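Local coordinates for protein putative dehydrogenase (Pseudomonas fluorescens, PDB 6UUG) that is the monooxygenase component, MsuC, of a two-component flavin-dependent methanesulfinate monooxygenase in bacterial sulfur assimilation and has an acyl-CoA dehydrogenase-type fold, at residues Leu113-Val116 against Arg117-Arg121; Pro122-Trp125 against Gln126-Glu130. All blocks are in the same frame, centred on the assembly; numbering follows the deposited sequence.

Contact 1: residues Leu113-Val116 against Arg117-Arg121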
# COMPACT_ATOMS: atom_id res chain seq x y z
N LEU A 113 18.84 -13.12 -31.84
CA LEU A 113 20.21 -13.56 -32.05
C LEU A 113 20.65 -14.53 -30.95
O LEU A 113 21.32 -15.53 -31.23
CB LEU A 113 21.14 -12.35 -32.11
CG LEU A 113 21.01 -11.45 -33.34
CD1 LEU A 113 21.96 -10.27 -33.19
CD2 LEU A 113 21.36 -12.27 -34.60
N ALA A 114 20.27 -14.25 -29.70
CA ALA A 114 20.59 -15.18 -28.62
C ALA A 114 19.94 -16.53 -28.84
O ALA A 114 20.51 -17.56 -28.47
CB ALA A 114 20.13 -14.61 -27.27
N THR A 115 18.75 -16.54 -29.45
CA THR A 115 18.01 -17.77 -29.69
C THR A 115 18.77 -18.70 -30.64
O THR A 115 18.92 -19.89 -30.37
CB THR A 115 16.63 -17.45 -30.26
OG1 THR A 115 15.91 -16.62 -29.33
CG2 THR A 115 15.83 -18.72 -30.48
N VAL A 116 19.24 -18.17 -31.78
CA VAL A 116 20.01 -19.03 -32.68
C VAL A 116 21.34 -19.41 -32.03
O VAL A 116 21.81 -20.55 -32.18
CB VAL A 116 20.21 -18.37 -34.07
CG1 VAL A 116 18.88 -18.15 -34.76
CG2 VAL A 116 20.99 -17.08 -34.01
N ARG A 117 21.93 -18.50 -31.26
CA ARG A 117 23.21 -18.80 -30.61
C ARG A 117 23.08 -19.95 -29.63
O ARG A 117 23.95 -20.82 -29.56
CB ARG A 117 23.74 -17.55 -29.90
CG ARG A 117 24.93 -17.80 -28.96
CD ARG A 117 26.17 -18.19 -29.76
NE ARG A 117 27.32 -18.52 -28.90
CZ ARG A 117 27.54 -19.72 -28.35
NH1 ARG A 117 26.69 -20.72 -28.53
NH2 ARG A 117 28.61 -19.90 -27.60
N LEU A 118 21.99 -19.98 -28.87
CA LEU A 118 21.83 -20.97 -27.81
C LEU A 118 21.22 -22.28 -28.28
O LEU A 118 21.47 -23.33 -27.67
CB LEU A 118 20.97 -20.39 -26.68
CG LEU A 118 21.59 -19.25 -25.87
CD1 LEU A 118 20.54 -18.64 -24.94
CD2 LEU A 118 22.78 -19.76 -25.07
N PHE A 119 20.42 -22.26 -29.36
CA PHE A 119 19.61 -23.41 -29.75
C PHE A 119 20.15 -24.18 -30.96
O PHE A 119 19.65 -25.27 -31.23
CB PHE A 119 18.16 -22.99 -30.09
CG PHE A 119 17.34 -22.52 -28.92
CD1 PHE A 119 17.82 -22.59 -27.62
CD2 PHE A 119 16.07 -22.02 -29.14
CE1 PHE A 119 17.03 -22.15 -26.55
CE2 PHE A 119 15.27 -21.58 -28.08
CZ PHE A 119 15.75 -21.65 -26.78
N SER A 120 21.13 -23.65 -31.69
CA SER A 120 21.55 -24.26 -32.95
C SER A 120 23.07 -24.47 -32.96
O SER A 120 23.78 -24.11 -32.02
CB SER A 120 21.11 -23.42 -34.15
OG SER A 120 21.86 -22.22 -34.26
N ARG A 121 23.55 -25.07 -34.05
CA ARG A 121 24.95 -25.45 -34.20
C ARG A 121 25.79 -24.27 -34.69
O ARG A 121 25.28 -23.39 -35.39
CB ARG A 121 25.06 -26.61 -35.18
CG ARG A 121 24.32 -27.87 -34.75
CD ARG A 121 24.30 -28.93 -35.84
NE ARG A 121 23.21 -28.73 -36.79
CZ ARG A 121 23.36 -28.29 -38.03
NH1 ARG A 121 24.58 -28.01 -38.49
NH2 ARG A 121 22.31 -28.14 -38.83
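Thr115 and Phe119 meet one turn apart, near the C-terminal end of helix 100-119. The methyl CG2 of Thr115 lies 3.6 Å from Phe119 CD2, and CE2 is its next neighbour on the ring. The two side chains cross obliquely. Thr115 places its methyl there because CG2 is anti to the backbone N (chi1 -59° for OG1). This turns the hydroxyl the other way, where OG1 hydrogen-bonds to Leu111 O and to Arg248 NE of helix 247-277. The residue is thus split: an apolar branch for the ring, a polar branch for its own helix and a neighbouring one. Its carbonyl also serves Phe119. Phe119 N donates to Thr115 O at 3.0 Å, and Phe119 CB sits close to the same oxygen.

The turn before keeps the i to i+4 backbone bonds. Arg117 N binds Leu113 O, and Leu118 N binds Ala114 O. The side chain of Leu118 lies by that acceptor, with CG 3.3 Å from Ala114 O. Arg117 CB lies by the Phe129 ring of helix 122-135. The far end of the Arg117 chain leads away and lies along Trp125, and the side chain also touches Trp325 of helix 294-327.

The helix ends at Ser120, the first residue to leave helical backbone angles. Its OG stands between its own N and carbonyl carbon, and this rotamer (chi1 71°) brings it within reach of Val116 O. Ser120 OG donates to Val116 O at 2.7 Å. Ser120 N donates to Val116 O at 3.2 Å, and the two donors come from opposite faces of the carbonyl plane. Val116 O is therefore gripped twice by one residue. In this buried place, the serine hydroxyl meets its polar need at the helix end, and it supplements a longer backbone bond.

Contact 2: residues Pro122-Trp125 against Gln126-Glu130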
# COMPACT_ATOMS: atom_id res chain seq x y z
N PRO A 122 27.09 -24.24 -34.36
CA PRO A 122 27.94 -23.14 -34.86
C PRO A 122 27.89 -22.95 -36.37
O PRO A 122 27.94 -21.80 -36.83
CB PRO A 122 29.35 -23.55 -34.39
CG PRO A 122 29.09 -24.41 -33.18
CD PRO A 122 27.84 -25.17 -33.51
N GLU A 123 27.77 -24.03 -37.15
CA GLU A 123 27.67 -23.88 -38.60
C GLU A 123 26.40 -23.16 -39.01
O GLU A 123 26.29 -22.72 -40.16
CB GLU A 123 27.70 -25.25 -39.28
CG GLU A 123 28.66 -26.23 -38.64
CD GLU A 123 27.97 -27.12 -37.63
OE1 GLU A 123 27.16 -27.98 -38.05
OE2 GLU A 123 28.22 -26.95 -36.41
N GLN A 124 25.42 -23.04 -38.10
CA GLN A 124 24.21 -22.27 -38.36
C GLN A 124 24.33 -20.84 -37.86
O GLN A 124 24.14 -19.89 -38.63
CB GLN A 124 23.01 -22.97 -37.72
CG GLN A 124 22.77 -24.36 -38.23
CD GLN A 124 21.71 -25.08 -37.44
OE1 GLN A 124 21.99 -25.74 -36.44
NE2 GLN A 124 20.47 -24.95 -37.89
N TRP A 125 24.65 -20.65 -36.58
CA TRP A 125 24.56 -19.30 -36.04
C TRP A 125 25.77 -18.44 -36.38
O TRP A 125 25.64 -17.21 -36.48
CB TRP A 125 24.32 -19.33 -34.52
CG TRP A 125 25.36 -20.01 -33.66
CD1 TRP A 125 25.30 -21.26 -33.13
CD2 TRP A 125 26.59 -19.43 -33.18
NE1 TRP A 125 26.41 -21.51 -32.36
CE2 TRP A 125 27.22 -20.41 -32.38
CE3 TRP A 125 27.21 -18.19 -33.35
CZ2 TRP A 125 28.45 -20.18 -31.75
CZ3 TRP A 125 28.42 -17.97 -32.72
CH2 TRP A 125 29.03 -18.96 -31.94
N GLN A 126 26.95 -19.04 -36.61
CA GLN A 126 28.10 -18.21 -36.98
C GLN A 126 27.88 -17.49 -38.30
O GLN A 126 28.09 -16.26 -38.35
CB GLN A 126 29.39 -19.05 -36.98
CG GLN A 126 29.83 -19.50 -35.59
CD GLN A 126 31.16 -20.23 -35.59
OE1 GLN A 126 31.94 -20.15 -34.63
NE2 GLN A 126 31.43 -20.96 -36.66
N PRO A 127 27.44 -18.14 -39.39
CA PRO A 127 27.09 -17.36 -40.59
C PRO A 127 25.98 -16.35 -40.36
O PRO A 127 26.02 -15.24 -40.91
CB PRO A 127 26.66 -18.44 -41.60
CG PRO A 127 27.28 -19.69 -41.11
CD PRO A 127 27.31 -19.59 -39.62
N TRP A 128 24.97 -16.70 -39.56
CA TRP A 128 23.90 -15.74 -39.28
C TRP A 128 24.45 -14.51 -38.58
O TRP A 128 24.03 -13.38 -38.89
CB TRP A 128 22.80 -16.41 -38.46
CG TRP A 128 21.87 -17.24 -39.30
CD1 TRP A 128 21.51 -17.02 -40.60
CD2 TRP A 128 21.18 -18.43 -38.89
NE1 TRP A 128 20.64 -18.00 -41.02
CE2 TRP A 128 20.43 -18.88 -39.99
CE3 TRP A 128 21.14 -19.16 -37.69
CZ2 TRP A 128 19.64 -20.02 -39.94
CZ3 TRP A 128 20.35 -20.29 -37.64
CH2 TRP A 128 19.61 -20.72 -38.76
N PHE A 129 25.37 -14.69 -37.62
CA PHE A 129 26.00 -13.56 -36.94
C PHE A 129 26.81 -12.72 -37.92
O PHE A 129 26.74 -11.48 -37.91
CB PHE A 129 26.89 -14.05 -35.80
CG PHE A 129 26.17 -14.31 -34.50
CD1 PHE A 129 24.80 -14.48 -34.47
CD2 PHE A 129 26.88 -14.38 -33.31
CE1 PHE A 129 24.14 -14.72 -33.26
CE2 PHE A 129 26.24 -14.61 -32.10
CZ PHE A 129 24.86 -14.78 -32.07
N GLU A 130 27.63 -13.37 -38.74
CA GLU A 130 28.45 -12.64 -39.70
C GLU A 130 27.59 -11.82 -40.67
O GLU A 130 27.87 -10.65 -40.92
CB GLU A 130 29.35 -13.61 -40.46
CG GLU A 130 30.32 -14.34 -39.57
CD GLU A 130 31.10 -15.43 -40.30
OE1 GLU A 130 30.60 -15.92 -41.34
OE2 GLU A 130 32.21 -15.78 -39.85
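Pro122 and Gln126 join the first turn of helix 122-135, which starts with a proline right after the N-cap residue Arg121. Gln126 N donates to Pro122 O at 2.9 Å. The amide end of Gln126 passes near Pro122 CB, and its OE1 hydrogen-bonds to Tyr78 OH.

Glu123 turns its carboxylate back to Arg121 in a salt bridge. Glu123 O lies 3.3 Å from Pro127 CG. Pro127 has no N-H to give, and the helix is kinked there.

Gln124 O lies close against the Trp128 indole, 3.2 Å from Trp128 CE3. Trp128 N makes a weak hydrogen bond to that oxygen. Gln124 CB touches Trp128 CZ3. The Gln124 amide is used elsewhere: OE1 takes Arg121 N, and NE2 reaches Ser231 O and Leu233 O.

Trp125 is central to the contact. With CG between the backbone N and the carbonyl carbon (chi1 61°), its indole lies back over the first turn, with Pro122 CA and Gln126 CG beneath the same face. The six-membered ring points its edge at the face of Phe129, a T-shaped pair with planes at 60° and centroids 5.2 Å apart. Phe129 N also donates to Trp125 O at 2.8 Å. With an alanine at Trp125, Gln126 CG would probably lose the ring face it packs on, and Phe129 the edge it packs on, opening a gap beside its ring. On the indole face, the CH-pi contact sets Gln126 CG 3.6 Å from the centroid of the Trp125 six-membered ring, 16° off the normal.

In the fold
Contacts 1 and 2 are consecutive, and their centres lie about 9 Å apart. Both belong to the acyl-CoA dehydrogenase N-terminal domain. Contact 1 closes helix 100-119, and contact 2 opens helix 122-135 after a short turn. The second helix packs back on the first. Arg117 NE lies 3.5 Å from Trp125 CZ2, and Val116 O lies 3.6 Å from Trp125 CB. Leu113 O lies 3.6 Å from Phe129 CE1. At the turn, Ser120 O is 3.4 Å from Trp125 CD1. Trp125 thus meets both the end of one helix and the start of the next. Neither contact touches another subunit of the tetramer.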